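Local structure of DNA polymerase sliding clamp (Archaeoglobus fulgidus, 1RWZ) at the interface of chains A and B. The protein forms a three-subunit ring around DNA that tethers DNA polymerase and other replication and repair proteins, such as the nuclease FEN-1, to DNA. Sequence-based numbering; all coordinates share one arbitrary frame. Chains: chain A/B, DNA polymerase sliding clamp.

Contact 1: the interface of chains A and B. Residues chain A 148, 169-171; chain B 73, 77, 105-109.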
ATOM      1  N   ILE A 148     -13.334  11.704 -16.022  1.00 24.62           N
ATOM      2  CA  ILE A 148     -13.841  12.399 -17.200  1.00 24.67           C
ATOM      3  C   ILE A 148     -13.966  13.914 -17.054  1.00 24.30           C
ATOM      4  O   ILE A 148     -13.615  14.667 -17.967  1.00 24.24           O
ATOM      5  CB  ILE A 148     -15.236  11.845 -17.594  1.00 24.68           C
ATOM      6  CG1 ILE A 148     -15.117  10.377 -18.003  1.00 25.90           C
ATOM      7  CG2 ILE A 148     -15.839  12.670 -18.718  1.00 25.14           C
ATOM      8  CD1 ILE A 148     -14.189  10.145 -19.174  1.00 27.19           C
ATOM      9  N   VAL A 169     -13.745  14.766 -25.461  1.00 28.42           N
ATOM     10  CA  VAL A 169     -13.963  13.671 -26.399  1.00 27.82           C
ATOM     11  C   VAL A 169     -14.600  12.414 -25.808  1.00 27.30           C
ATOM     12  O   VAL A 169     -14.834  11.437 -26.522  1.00 27.56           O
ATOM     13  CB  VAL A 169     -12.641  13.287 -27.096  1.00 27.82           C
ATOM     14  CG1 VAL A 169     -12.114  14.483 -27.881  1.00 28.84           C
ATOM     15  CG2 VAL A 169     -11.616  12.836 -26.069  1.00 28.00           C
ATOM     16  N   ASP A 170     -14.873  12.426 -24.509  1.00 25.87           N
ATOM     17  CA  ASP A 170     -15.511  11.271 -23.888  1.00 25.29           C
ATOM     18  C   ASP A 170     -16.570  11.674 -22.871  1.00 24.49           C
ATOM     19  O   ASP A 170     -16.705  12.849 -22.520  1.00 22.53           O
ATOM     20  CB  ASP A 170     -14.474  10.334 -23.242  1.00 26.51           C
ATOM     21  CG  ASP A 170     -13.512  11.048 -22.308  1.00 28.55           C
ATOM     22  OD1 ASP A 170     -13.832  12.154 -21.821  1.00 29.65           O
ATOM     23  OD2 ASP A 170     -12.429  10.481 -22.045  1.00 29.45           O
ATOM     24  N   SER A 171     -17.338  10.692 -22.418  1.00 23.46           N
ATOM     25  CA  SER A 171     -18.390  10.948 -21.448  1.00 23.00           C
ATOM     26  C   SER A 171     -18.688   9.677 -20.680  1.00 23.15           C
ATOM     27  O   SER A 171     -18.314   8.576 -21.093  1.00 21.71           O
ATOM     28  CB  SER A 171     -19.660  11.419 -22.151  1.00 22.61           C
ATOM     29  OG  SER A 171     -20.166  10.410 -23.010  1.00 23.67           O
TER
ATOM     30  N   ARG B  73      -6.356   6.868 -22.444  1.00 25.80           N
ATOM     31  CA  ARG B  73      -7.720   7.024 -21.940  1.00 26.42           C
ATOM     32  C   ARG B  73      -8.337   5.711 -21.475  1.00 26.32           C
ATOM     33  O   ARG B  73      -8.879   5.637 -20.372  1.00 26.03           O
ATOM     34  CB  ARG B  73      -8.622   7.647 -23.005  1.00 28.03           C
ATOM     35  CG  ARG B  73      -8.351   9.110 -23.270  1.00 30.34           C
ATOM     36  CD  ARG B  73      -9.391   9.689 -24.218  1.00 32.92           C
ATOM     37  NE  ARG B  73      -9.163  11.105 -24.491  1.00 35.13           N
ATOM     38  CZ  ARG B  73      -9.247  12.070 -23.580  1.00 36.15           C
ATOM     39  NH1 ARG B  73      -9.559  11.781 -22.324  1.00 36.78           N
ATOM     40  NH2 ARG B  73      -9.010  13.330 -23.926  1.00 37.09           N
ATOM     41  N   ILE B  77      -9.549   4.852 -17.721  1.00 29.28           N
ATOM     42  CA  ILE B  77     -10.900   4.375 -17.432  1.00 29.75           C
ATOM     43  C   ILE B  77     -10.894   2.959 -16.853  1.00 29.62           C
ATOM     44  O   ILE B  77     -11.713   2.632 -15.993  1.00 29.08           O
ATOM     45  CB  ILE B  77     -11.780   4.378 -18.707  1.00 30.26           C
ATOM     46  CG1 ILE B  77     -11.945   5.809 -19.226  1.00 31.24           C
ATOM     47  CG2 ILE B  77     -13.138   3.761 -18.410  1.00 31.76           C
ATOM     48  CD1 ILE B  77     -12.655   6.748 -18.260  1.00 32.46           C
ATOM     49  N   GLU B 105     -21.656   3.421 -18.276  1.00 20.15           N
ATOM     50  CA  GLU B 105     -21.425   3.356 -19.711  1.00 21.76           C
ATOM     51  C   GLU B 105     -20.506   4.516 -20.071  1.00 22.27           C
ATOM     52  O   GLU B 105     -20.867   5.683 -19.902  1.00 20.81           O
ATOM     53  CB  GLU B 105     -22.720   3.472 -20.513  1.00 23.56           C
ATOM     54  CG  GLU B 105     -22.472   3.458 -22.022  1.00 27.60           C
ATOM     55  CD  GLU B 105     -23.745   3.510 -22.842  1.00 30.26           C
ATOM     56  OE1 GLU B 105     -24.581   2.595 -22.705  1.00 32.74           O
ATOM     57  OE2 GLU B 105     -23.911   4.467 -23.629  1.00 32.25           O
ATOM     58  N   TYR B 106     -19.311   4.175 -20.542  1.00 22.73           N
ATOM     59  CA  TYR B 106     -18.305   5.148 -20.950  1.00 23.49           C
ATOM     60  C   TYR B 106     -18.318   5.210 -22.473  1.00 23.76           C
ATOM     61  O   TYR B 106     -18.424   4.180 -23.140  1.00 22.50           O
ATOM     62  CB  TYR B 106     -16.925   4.696 -20.449  1.00 25.06           C
ATOM     63  CG  TYR B 106     -15.744   5.483 -20.983  1.00 27.37           C
ATOM     64  CD1 TYR B 106     -15.543   6.815 -20.623  1.00 28.04           C
ATOM     65  CD2 TYR B 106     -14.812   4.883 -21.838  1.00 27.99           C
ATOM     66  CE1 TYR B 106     -14.443   7.535 -21.098  1.00 28.95           C
ATOM     67  CE2 TYR B 106     -13.708   5.594 -22.319  1.00 28.98           C
ATOM     68  CZ  TYR B 106     -13.530   6.918 -21.943  1.00 29.00           C
ATOM     69  OH  TYR B 106     -12.435   7.620 -22.397  1.00 29.91           O
ATOM     70  N   LYS B 107     -18.247   6.418 -23.023  1.00 24.11           N
ATOM     71  CA  LYS B 107     -18.221   6.595 -24.473  1.00 24.64           C
ATOM     72  C   LYS B 107     -16.969   7.387 -24.798  1.00 24.12           C
ATOM     73  O   LYS B 107     -16.757   8.463 -24.243  1.00 23.11           O
ATOM     74  CB  LYS B 107     -19.435   7.387 -24.963  1.00 26.16           C
ATOM     75  CG  LYS B 107     -20.765   6.662 -24.909  1.00 28.98           C
ATOM     76  CD  LYS B 107     -21.857   7.554 -25.482  1.00 31.06           C
ATOM     77  CE  LYS B 107     -23.192   6.836 -25.553  1.00 32.83           C
ATOM     78  NZ  LYS B 107     -24.256   7.719 -26.115  1.00 34.05           N
ATOM     79  N   VAL B 108     -16.127   6.858 -25.677  1.00 23.51           N
ATOM     80  CA  VAL B 108     -14.921   7.578 -26.045  1.00 23.82           C
ATOM     81  C   VAL B 108     -14.828   7.688 -27.553  1.00 23.98           C
ATOM     82  O   VAL B 108     -15.189   6.762 -28.281  1.00 23.10           O
ATOM     83  CB  VAL B 108     -13.640   6.894 -25.498  1.00 24.72           C
ATOM     84  CG1 VAL B 108     -13.488   5.508 -26.086  1.00 24.09           C
ATOM     85  CG2 VAL B 108     -12.419   7.751 -25.822  1.00 25.55           C
ATOM     86  N   ALA B 109     -14.365   8.840 -28.022  1.00 24.11           N
ATOM     87  CA  ALA B 109     -14.223   9.060 -29.448  1.00 24.62           C
ATOM     88  C   ALA B 109     -13.062   8.221 -29.958  1.00 24.48           C
ATOM     89  O   ALA B 109     -11.992   8.188 -29.351  1.00 24.67           O
ATOM     90  CB  ALA B 109     -13.966  10.538 -29.728  1.00 24.43           C
TER
HETATM   91  O   HOH W   1     -21.204   7.744 -21.748  1.00 37.52           O

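Contact 2: the interface of chains A and B. Residues chain A 172-176; chain B 103-106.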
ATOM      1  N   ILE A 172     -19.376   9.830 -19.559  1.00 23.09           N
ATOM      2  CA  ILE A 172     -19.715   8.679 -18.749  1.00 23.64           C
ATOM      3  C   ILE A 172     -21.076   8.882 -18.110  1.00 23.61           C
ATOM      4  O   ILE A 172     -21.419   9.988 -17.679  1.00 23.35           O
ATOM      5  CB  ILE A 172     -18.635   8.443 -17.673  1.00 24.69           C
ATOM      6  CG1 ILE A 172     -18.818   7.066 -17.042  1.00 25.82           C
ATOM      7  CG2 ILE A 172     -18.703   9.526 -16.604  1.00 25.87           C
ATOM      8  CD1 ILE A 172     -17.581   6.586 -16.308  1.00 27.00           C
ATOM      9  N   VAL A 173     -21.866   7.816 -18.082  1.00 22.43           N
ATOM     10  CA  VAL A 173     -23.192   7.868 -17.492  1.00 21.71           C
ATOM     11  C   VAL A 173     -23.382   6.678 -16.567  1.00 21.16           C
ATOM     12  O   VAL A 173     -23.181   5.531 -16.972  1.00 20.46           O
ATOM     13  CB  VAL A 173     -24.304   7.814 -18.563  1.00 22.32           C
ATOM     14  CG1 VAL A 173     -25.675   7.741 -17.891  1.00 22.93           C
ATOM     15  CG2 VAL A 173     -24.221   9.036 -19.470  1.00 23.75           C
ATOM     16  N   PHE A 174     -23.734   6.970 -15.321  1.00 19.95           N
ATOM     17  CA  PHE A 174     -24.014   5.952 -14.318  1.00 19.34           C
ATOM     18  C   PHE A 174     -25.531   6.011 -14.229  1.00 19.61           C
ATOM     19  O   PHE A 174     -26.101   7.094 -14.096  1.00 17.58           O
ATOM     20  CB  PHE A 174     -23.401   6.334 -12.969  1.00 19.84           C
ATOM     21  CG  PHE A 174     -23.975   5.574 -11.805  1.00 20.27           C
ATOM     22  CD1 PHE A 174     -23.529   4.292 -11.499  1.00 20.96           C
ATOM     23  CD2 PHE A 174     -24.985   6.136 -11.028  1.00 20.72           C
ATOM     24  CE1 PHE A 174     -24.083   3.580 -10.432  1.00 21.39           C
ATOM     25  CE2 PHE A 174     -25.548   5.433  -9.961  1.00 21.42           C
ATOM     26  CZ  PHE A 174     -25.093   4.153  -9.664  1.00 20.69           C
ATOM     27  N   HIS A 175     -26.197   4.866 -14.317  1.00 19.46           N
ATOM     28  CA  HIS A 175     -27.647   4.869 -14.262  1.00 19.87           C
ATOM     29  C   HIS A 175     -28.205   3.645 -13.561  1.00 19.90           C
ATOM     30  O   HIS A 175     -27.782   2.516 -13.819  1.00 19.75           O
ATOM     31  CB  HIS A 175     -28.224   4.943 -15.679  1.00 22.12           C
ATOM     32  CG  HIS A 175     -29.716   4.833 -15.734  1.00 24.57           C
ATOM     33  ND1 HIS A 175     -30.376   4.195 -16.761  1.00 26.91           N
ATOM     34  CD2 HIS A 175     -30.678   5.287 -14.895  1.00 25.39           C
ATOM     35  CE1 HIS A 175     -31.679   4.260 -16.553  1.00 26.80           C
ATOM     36  NE2 HIS A 175     -31.888   4.916 -15.426  1.00 25.88           N
ATOM     37  N   MET A 176     -29.151   3.888 -12.664  1.00 18.79           N
ATOM     38  CA  MET A 176     -29.822   2.822 -11.937  1.00 19.19           C
ATOM     39  C   MET A 176     -31.317   3.079 -11.975  1.00 19.04           C
ATOM     40  O   MET A 176     -31.775   4.186 -11.696  1.00 18.51           O
ATOM     41  CB  MET A 176     -29.342   2.758 -10.488  1.00 19.63           C
ATOM     42  CG  MET A 176     -28.023   2.025 -10.318  1.00 22.03           C
ATOM     43  SD  MET A 176     -27.575   1.862  -8.587  1.00 24.87           S
ATOM     44  CE  MET A 176     -28.658   0.588  -8.075  1.00 25.04           C
TER
ATOM     45  N   SER B 103     -22.997  -0.383 -13.538  1.00 20.36           N
ATOM     46  CA  SER B 103     -24.096   0.481 -13.963  1.00 19.81           C
ATOM     47  C   SER B 103     -23.559   1.675 -14.741  1.00 19.85           C
ATOM     48  O   SER B 103     -24.236   2.689 -14.881  1.00 19.14           O
ATOM     49  CB  SER B 103     -24.870   0.986 -12.742  1.00 20.51           C
ATOM     50  OG  SER B 103     -25.480  -0.085 -12.045  1.00 20.96           O
ATOM     51  N   VAL B 104     -22.347   1.533 -15.265  1.00 19.67           N
ATOM     52  CA  VAL B 104     -21.697   2.609 -15.999  1.00 19.83           C
ATOM     53  C   VAL B 104     -21.500   2.359 -17.490  1.00 20.34           C
ATOM     54  O   VAL B 104     -21.228   1.236 -17.917  1.00 19.03           O
ATOM     55  CB  VAL B 104     -20.316   2.900 -15.374  1.00 20.42           C
ATOM     56  CG1 VAL B 104     -19.519   3.856 -16.248  1.00 21.78           C
ATOM     57  CG2 VAL B 104     -20.503   3.473 -13.976  1.00 20.51           C
ATOM     58  N   GLU B 105     -21.656   3.421 -18.276  1.00 20.15           N
ATOM     59  CA  GLU B 105     -21.425   3.356 -19.711  1.00 21.76           C
ATOM     60  C   GLU B 105     -20.506   4.516 -20.071  1.00 22.27           C
ATOM     61  O   GLU B 105     -20.867   5.683 -19.902  1.00 20.81           O
ATOM     62  CB  GLU B 105     -22.720   3.472 -20.513  1.00 23.56           C
ATOM     63  CG  GLU B 105     -22.472   3.458 -22.022  1.00 27.60           C
ATOM     64  CD  GLU B 105     -23.745   3.510 -22.842  1.00 30.26           C
ATOM     65  OE1 GLU B 105     -24.581   2.595 -22.705  1.00 32.74           O
ATOM     66  OE2 GLU B 105     -23.911   4.467 -23.629  1.00 32.25           O
ATOM     67  N   TYR B 106     -19.311   4.175 -20.542  1.00 22.73           N
ATOM     68  CA  TYR B 106     -18.305   5.148 -20.950  1.00 23.49           C
ATOM     69  C   TYR B 106     -18.318   5.210 -22.473  1.00 23.76           C
ATOM     70  O   TYR B 106     -18.424   4.180 -23.140  1.00 22.50           O
ATOM     71  CB  TYR B 106     -16.925   4.696 -20.449  1.00 25.06           C
ATOM     72  CG  TYR B 106     -15.744   5.483 -20.983  1.00 27.37           C
ATOM     73  CD1 TYR B 106     -15.543   6.815 -20.623  1.00 28.04           C
ATOM     74  CD2 TYR B 106     -14.812   4.883 -21.838  1.00 27.99           C
ATOM     75  CE1 TYR B 106     -14.443   7.535 -21.098  1.00 28.95           C
ATOM     76  CE2 TYR B 106     -13.708   5.594 -22.319  1.00 28.98           C
ATOM     77  CZ  TYR B 106     -13.530   6.918 -21.943  1.00 29.00           C
ATOM     78  OH  TYR B 106     -12.435   7.620 -22.397  1.00 29.91           O
TER
HETATM   79  O   HOH W   2     -25.330   3.727 -17.752  1.00 28.09           O
HETATM   80  O   HOH W   3     -27.851  -0.280 -13.963  1.00 41.76           O

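Contact 1: the interface of chains A and B
At the apolar centre of this end of the subunit interface, A:Ile148 reaches tip first to the rim of the B:Tyr106 ring, its CD1 lying 3.3 Å from ring atom CE1. A:Ile148 CD1 also meets CD1 of B:Ile77 at 3.8 Å, the two isoleucines crossing obliquely. Within chain B, CG1 of B:Ile77 lies over one face of the tyrosine ring, offset toward its rim, so helix 71-78 backs the ring that chain A touches. B:Tyr106 has CG anti to its backbone N (chi1 170°), which sends the phenol toward A:Asp170. Hydroxyl OH of B:Tyr106 donates to carboxylate oxygen OD2 of A:Asp170 at 2.9 Å; OD2 sits at the ring edge, in plane, and accepts on its anti lone pair. CG of A:Asp170 takes the crowded position between N and carbonyl carbon (chi1 51°), bringing OD2 to both B:Tyr106 and B:Arg73. B:Arg73 NH1 forms a salt bridge to A:Asp170 OD2 at 3.2 Å, but the flat groups stand 79° apart and the N-H points away; this charge would be expected to favour an ionised carboxylate. A:Val169 CG2 packs 3.5 Å from B:Arg73 CZ. Along the rim, strands 170-176 and 104-109 pair antiparallel: A:Ser171 N donates to B:Lys107 O and B:Lys107 N to A:Ser171 O. Just ahead, loop residue A:Val169 accepts on O from B:Ala109 N at 3.0 Å. Water 1 joins A:Ser171 OG to B:Glu105 O, 2.8 Å from the latter.

Contact 2: the interface of chains A and B
A:Ile172 and B:Val104 cross obliquely on one side of the intersubunit sheet, where strand 170-176 of chain A runs antiparallel to strand 104-109 of chain B. The isoleucine puts CG1 anti to its backbone N (chi1 -167°), and A:Ile172 CD1 presses against B:Val104 CG1 at 3.3 Å. B:Val104 CG1 also lies 3.4 Å from A:Ile172 CG1, so the packing here is tighter than usual. B:Val104 has this CG1 anti to its own N (chi1 171°), leaving CG2 beside the N and directed at A:Phe174. With CG anti to the backbone N (chi1 163°), A:Phe174 carries its ring to B:Val104 and B:Ser103. B:Val104 CG2 meets the ring edge, in plane, 4.0 Å from A:Phe174 CD1. B:Ser103 CB instead comes obliquely from one side of the ring plane, just beyond the rim, 3.6 Å from A:Phe174 CE1.

Backbone hydrogen bonds hold these side chains in register. A:Val173 and B:Glu105 hydrogen-bond in both directions: the N of B:Glu105 approaches the valine carbonyl in its plane, whereas the N of A:Val173 sits above the plane of the glutamate carbonyl. A:His175 N donates to B:Ser103 O at 3.0 Å, nearly along the C=O axis. Water 2 bridges the carbonyls of A:Val173 and B:Ser103. At the far end water 3 lies 2.8 Å from A:His175 O and 3.1 Å from hydroxyl OG of B:Ser103.

The C-alpha centres of contact 1 and contact 2 are about 11 Å apart, and both lie on the same pair of strands, 170-176 of chain A and 104-109 of chain B. B:Glu105 and B:Tyr106 belong to both, so the pairing runs unbroken from one to the other. Contact 1 adds helix 71-78 of chain B and a charged pair, while contact 2 relies on backbone pairing, apolar side chains and water. Together they join the sheets of neighbouring subunits into one continuous sheet; repeated at each junction of the homotrimer, this closes the ring through which DNA passes.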